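Local coordinates for protein Succinylglutamatedesuccinylase/aspartoacylase (Rhodobacter sphaeroides 2.4.1, PDB 3CDX) that probably acts as a metal-dependent hydrolase of the succinylglutamate desuccinylase/aspartoacylase family, acting on carbon-nitrogen bonds of linear amides other than peptides, and holds a calcium ion in this crystal, at residues Ile15-Ala29 against Thr40-Ser52. Numbering follows the deposited sequence.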
loop_
_atom_site.group_PDB
_atom_site.type_symbol
_atom_site.label_atom_id
_atom_site.label_comp_id
_atom_site.label_asym_id
_atom_site.label_seq_id
_atom_site.Cartn_x
_atom_site.Cartn_y
_atom_site.Cartn_z
ATOM N N ILE A 15 -30.469 22.239 1.765
ATOM C CA ILE A 15 -30.515 23.697 1.863
ATOM C C ILE A 15 -31.424 24.315 0.780
ATOM O O ILE A 15 -31.358 23.945 -0.384
ATOM C CB ILE A 15 -29.078 24.298 1.835
ATOM C CG1 ILE A 15 -28.323 23.797 3.078
ATOM C CG2 ILE A 15 -29.144 25.818 1.715
ATOM C CD1 ILE A 15 -26.958 24.347 3.329
ATOM N N ASP A 16 -32.297 25.225 1.174
ATOM C CA ASP A 16 -33.131 25.940 0.216
ATOM C C ASP A 16 -32.417 27.225 -0.095
ATOM O O ASP A 16 -32.499 28.193 0.663
ATOM C CB ASP A 16 -34.529 26.225 0.821
ATOM C CG ASP A 16 -35.466 26.988 -0.132
ATOM O OD1 ASP A 16 -35.057 27.457 -1.219
ATOM O OD2 ASP A 16 -36.654 27.119 0.221
ATOM N N PHE A 17 -31.719 27.229 -1.223
ATOM C CA PHE A 17 -30.875 28.353 -1.637
ATOM C C PHE A 17 -31.645 29.642 -2.004
ATOM O O PHE A 17 -31.043 30.709 -2.117
ATOM C CB PHE A 17 -29.939 27.914 -2.767
ATOM C CG PHE A 17 -28.874 26.914 -2.330
ATOM C CD1 PHE A 17 -27.635 27.354 -1.829
ATOM C CD2 PHE A 17 -29.105 25.547 -2.432
ATOM C CE1 PHE A 17 -26.635 26.428 -1.432
ATOM C CE2 PHE A 17 -28.130 24.624 -2.059
ATOM C CZ PHE A 17 -26.887 25.066 -1.546
ATOM N N ASP A 18 -32.970 29.538 -2.150
ATOM C CA ASP A 18 -33.844 30.685 -2.432
ATOM C C ASP A 18 -34.450 31.299 -1.162
ATOM O O ASP A 18 -35.137 32.316 -1.232
ATOM C CB ASP A 18 -34.977 30.272 -3.371
ATOM C CG ASP A 18 -34.481 29.851 -4.745
ATOM O OD1 ASP A 18 -33.565 30.515 -5.283
ATOM O OD2 ASP A 18 -35.029 28.854 -5.302
ATOM N N ARG A 19 -34.200 30.684 -0.007
ATOM C CA ARG A 19 -34.781 31.135 1.240
ATOM C C ARG A 19 -33.920 32.202 1.905
ATOM O O ARG A 19 -32.713 32.016 2.070
ATOM C CB ARG A 19 -34.954 29.951 2.173
ATOM C CG ARG A 19 -35.668 30.261 3.476
ATOM C CD ARG A 19 -36.180 28.965 4.081
ATOM N NE ARG A 19 -35.346 28.470 5.169
ATOM C CZ ARG A 19 -35.244 27.187 5.521
ATOM N NH1 ARG A 19 -34.461 26.852 6.549
ATOM N NH2 ARG A 19 -35.912 26.237 4.845
ATOM N N ASP A 20 -34.539 33.319 2.291
ATOM C CA ASP A 20 -33.823 34.380 2.998
ATOM C C ASP A 20 -33.384 33.944 4.395
ATOM O O ASP A 20 -34.065 33.176 5.055
ATOM C CB ASP A 20 -34.682 35.636 3.139
ATOM C CG ASP A 20 -34.689 36.504 1.894
ATOM O OD1 ASP A 20 -33.952 36.230 0.915
ATOM O OD2 ASP A 20 -35.457 37.483 1.907
ATOM N N GLY A 21 -32.245 34.473 4.828
ATOM C CA GLY A 21 -31.671 34.151 6.106
ATOM C C GLY A 21 -30.348 33.411 5.946
ATOM O O GLY A 21 -29.661 33.502 4.906
ATOM N N ARG A 22 -29.991 32.681 6.989
ATOM C CA ARG A 22 -28.753 31.929 7.012
ATOM C C ARG A 22 -29.074 30.473 7.197
ATOM O O ARG A 22 -29.860 30.131 8.065
ATOM C CB ARG A 22 -27.849 32.432 8.135
ATOM C CG ARG A 22 -26.554 31.651 8.312
ATOM C CD ARG A 22 -25.709 32.235 9.446
ATOM N NE ARG A 22 -24.374 31.634 9.487
ATOM C CZ ARG A 22 -24.101 30.511 10.146
ATOM N NH1 ARG A 22 -25.061 29.864 10.813
ATOM N NH2 ARG A 22 -22.869 30.036 10.148
ATOM N N GLN A 23 -28.469 29.630 6.340
ATOM C CA GLN A 23 -28.476 28.155 6.463
ATOM C C GLN A 23 -27.040 27.660 6.457
ATOM O O GLN A 23 -26.293 27.958 5.534
ATOM C CB GLN A 23 -29.234 27.511 5.301
ATOM C CG GLN A 23 -30.772 27.648 5.410
ATOM C CD GLN A 23 -31.432 27.479 4.072
ATOM O OE1 GLN A 23 -31.965 26.395 3.764
ATOM N NE2 GLN A 23 -31.370 28.540 3.230
ATOM N N ALA A 24 -26.658 26.940 7.510
ATOM C CA ALA A 24 -25.333 26.343 7.645
ATOM C C ALA A 24 -25.564 24.858 7.798
ATOM O O ALA A 24 -26.160 24.437 8.781
ATOM C CB ALA A 24 -24.625 26.886 8.880
ATOM N N GLY A 25 -25.090 24.069 6.835
ATOM C CA GLY A 25 -25.278 22.618 6.868
ATOM C C GLY A 25 -24.246 21.874 6.046
ATOM O O GLY A 25 -23.118 22.328 5.893
ATOM N N TYR A 26 -24.629 20.719 5.520
ATOM C CA TYR A 26 -23.687 19.852 4.802
ATOM C C TYR A 26 -24.382 19.297 3.610
ATOM O O TYR A 26 -25.566 18.962 3.687
ATOM C CB TYR A 26 -23.279 18.674 5.684
ATOM C CG TYR A 26 -22.677 19.135 6.971
ATOM C CD1 TYR A 26 -21.347 19.543 7.016
ATOM C CD2 TYR A 26 -23.434 19.192 8.150
ATOM C CE1 TYR A 26 -20.786 19.982 8.174
ATOM C CE2 TYR A 26 -22.860 19.670 9.331
ATOM C CZ TYR A 26 -21.524 20.049 9.310
ATOM O OH TYR A 26 -20.901 20.501 10.421
ATOM N N ALA A 27 -23.670 19.181 2.499
ATOM C CA ALA A 27 -24.130 18.257 1.463
ATOM C C ALA A 27 -23.598 16.880 1.815
ATOM O O ALA A 27 -22.453 16.749 2.190
ATOM C CB ALA A 27 -23.671 18.692 0.071
ATOM N N ARG A 28 -24.416 15.852 1.666
ATOM C CA ARG A 28 -24.036 14.501 2.061
ATOM C C ARG A 28 -23.628 13.710 0.836
ATOM O O ARG A 28 -24.484 13.334 0.006
ATOM C CB ARG A 28 -25.210 13.813 2.778
ATOM C CG ARG A 28 -25.682 14.569 3.998
ATOM C CD ARG A 28 -26.933 13.961 4.666
ATOM N NE ARG A 28 -28.172 13.955 3.855
ATOM C CZ ARG A 28 -28.984 15.003 3.675
ATOM N NH1 ARG A 28 -28.697 16.184 4.204
ATOM N NH2 ARG A 28 -30.081 14.878 2.936
ATOM N N ALA A 29 -22.327 13.490 0.693
ATOM C CA ALA A 29 -21.809 12.799 -0.473
ATOM C C ALA A 29 -21.644 11.330 -0.146
ATOM O O ALA A 29 -20.899 10.991 0.817
ATOM C CB ALA A 29 -20.474 13.388 -0.904
ATOM N N THR A 40 -21.172 8.172 4.226
ATOM C CA THR A 40 -21.318 9.495 3.620
ATOM C C THR A 40 -20.174 10.410 4.078
ATOM O O THR A 40 -19.646 10.256 5.193
ATOM C CB THR A 40 -22.682 10.208 3.982
ATOM O OG1 THR A 40 -22.697 10.582 5.360
ATOM C CG2 THR A 40 -23.915 9.350 3.717
ATOM N N VAL A 41 -19.775 11.356 3.234
ATOM C CA VAL A 41 -18.905 12.416 3.699
ATOM C C VAL A 41 -19.713 13.731 3.695
ATOM O O VAL A 41 -20.368 14.073 2.705
ATOM C CB VAL A 41 -17.590 12.470 2.860
ATOM C CG1 VAL A 41 -17.912 12.608 1.468
ATOM C CG2 VAL A 41 -16.707 13.632 3.264
ATOM N N GLU A 42 -19.674 14.450 4.808
ATOM C CA GLU A 42 -20.366 15.729 4.940
ATOM C C GLU A 42 -19.486 16.886 4.470
ATOM O O GLU A 42 -18.373 17.117 4.993
ATOM C CB GLU A 42 -20.802 15.949 6.394
ATOM C CG GLU A 42 -21.957 15.012 6.793
ATOM C CD GLU A 42 -22.228 14.921 8.303
ATOM O OE1 GLU A 42 -21.530 15.544 9.123
ATOM O OE2 GLU A 42 -23.159 14.180 8.668
ATOM N N ILE A 43 -20.012 17.626 3.499
ATOM C CA ILE A 43 -19.294 18.734 2.905
ATOM C C ILE A 43 -19.973 20.016 3.412
ATOM O O ILE A 43 -21.110 20.301 3.045
ATOM C CB ILE A 43 -19.347 18.699 1.349
ATOM C CG1 ILE A 43 -19.053 17.318 0.757
ATOM C CG2 ILE A 43 -18.467 19.847 0.725
ATOM C CD1 ILE A 43 -17.616 16.868 0.652
ATOM N N PRO A 44 -19.283 20.787 4.260
ATOM C CA PRO A 44 -19.893 22.033 4.779
ATOM C C PRO A 44 -20.301 23.085 3.717
ATOM O O PRO A 44 -19.514 23.420 2.829
ATOM C CB PRO A 44 -18.831 22.588 5.749
ATOM C CG PRO A 44 -17.568 21.838 5.463
ATOM C CD PRO A 44 -17.937 20.534 4.831
ATOM N N ILE A 45 -21.539 23.577 3.840
ATOM C CA ILE A 45 -22.098 24.655 2.990
ATOM C C ILE A 45 -22.914 25.610 3.873
ATOM O O ILE A 45 -23.800 25.163 4.625
ATOM C CB ILE A 45 -23.118 24.145 1.918
ATOM C CG1 ILE A 45 -22.514 23.129 0.966
ATOM C CG2 ILE A 45 -23.724 25.336 1.108
ATOM C CD1 ILE A 45 -23.576 22.447 0.066
ATOM N N THR A 46 -22.572 26.904 3.804
ATOM C CA THR A 46 -23.281 27.975 4.489
ATOM C C THR A 46 -23.766 28.947 3.411
ATOM O O THR A 46 -23.015 29.308 2.483
ATOM C CB THR A 46 -22.388 28.736 5.521
ATOM O OG1 THR A 46 -21.835 27.810 6.466
ATOM C CG2 THR A 46 -23.215 29.766 6.323
ATOM N N VAL A 47 -25.038 29.333 3.514
ATOM C CA VAL A 47 -25.640 30.303 2.585
ATOM C C VAL A 47 -26.304 31.376 3.413
ATOM O O VAL A 47 -27.038 31.071 4.379
ATOM C CB VAL A 47 -26.641 29.673 1.567
ATOM C CG1 VAL A 47 -27.849 29.063 2.277
ATOM C CG2 VAL A 47 -27.120 30.717 0.534
ATOM N N VAL A 48 -25.988 32.623 3.060
ATOM C CA VAL A 48 -26.665 33.798 3.609
ATOM C C VAL A 48 -27.368 34.498 2.437
ATOM O O VAL A 48 -26.736 34.851 1.431
ATOM C CB VAL A 48 -25.669 34.772 4.332
ATOM C CG1 VAL A 48 -26.377 36.015 4.825
ATOM C CG2 VAL A 48 -24.970 34.085 5.496
ATOM N N LYS A 49 -28.677 34.687 2.576
ATOM C CA LYS A 49 -29.463 35.399 1.581
ATOM C C LYS A 49 -30.279 36.509 2.259
ATOM O O LYS A 49 -30.963 36.281 3.246
ATOM C CB LYS A 49 -30.355 34.426 0.809
ATOM C CG LYS A 49 -31.108 35.033 -0.391
ATOM C CD LYS A 49 -31.990 33.996 -1.074
ATOM C CE LYS A 49 -33.296 34.594 -1.611
ATOM N NZ LYS A 49 -33.053 35.602 -2.644
ATOM N N ASN A 50 -30.185 37.713 1.713
ATOM C CA ASN A 50 -30.978 38.846 2.185
ATOM C C ASN A 50 -31.126 39.859 1.072
ATOM O O ASN A 50 -30.172 40.139 0.317
ATOM C CB ASN A 50 -30.306 39.519 3.388
ATOM C CG ASN A 50 -31.171 40.616 4.034
ATOM O OD1 ASN A 50 -32.284 40.366 4.480
ATOM N ND2 ASN A 50 -30.627 41.829 4.113
ATOM N N GLY A 51 -32.334 40.408 0.976
ATOM C CA GLY A 51 -32.583 41.589 0.166
ATOM C C GLY A 51 -32.351 41.289 -1.283
ATOM O O GLY A 51 -32.803 40.257 -1.790
ATOM N N SER A 52 -31.582 42.158 -1.924
ATOM C CA SER A 52 -31.457 42.139 -3.359
ATOM C C SER A 52 -30.013 42.342 -3.817
ATOM O O SER A 52 -29.349 43.316 -3.433
ATOM C CB SER A 52 -32.355 43.240 -3.946
ATOM O OG SER A 52 -32.851 42.863 -5.213
HETATM O O HOH W 1 -33.859 38.142 -0.872
HETATM O O HOH W 2 -35.284 40.164 2.101
#
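Gly-21 N donates a hydrogen bond to Lys-49 O at 2.7 Å, almost straight at 178°, and Lys-49 N returns one to Gly-21 O. The same reciprocal pairing recurs at Gln-23 with Val-47, Gly-25 with Ile-45, Ala-27 with Ile-43 and Ala-29 with Val-41, ten backbone hydrogen bonds in all. Asp-20 OD1 makes a long salt bridge to Lys-49 NZ (3.7 Å), and a water also links the two groups. This is an antiparallel beta hairpin away from the metal site; strand 40-50 lies between strands 21-30 and 87-92, and helix 126-138 covers the face carrying Ala-27, Ala-29 and Val-41. Gln-23 lies alongside Val-47, CB 3.7 Å from CG1, and its OE1 accepts from Asp-16 N while NE2 donates straight to Asp-16 O. A leucine here would probably leave Asp-16 N without its acceptor and the loop held less firmly against the strand. With CG1 at chi1 -63°, Ile-15 turns CG2 over one face of the Phe-17 ring; CG2 also touches Val-47 CG1 at 3.5 Å. Phe-17 CE1, at the ring edge, meets Ile-45 CG2 at 4.0 Å. On the other face of the hairpin, Tyr-26 CD1 packs on Pro-44 CA, and the Tyr-26 hydroxyl hydrogen-bonds Val-303 N of a second subunit.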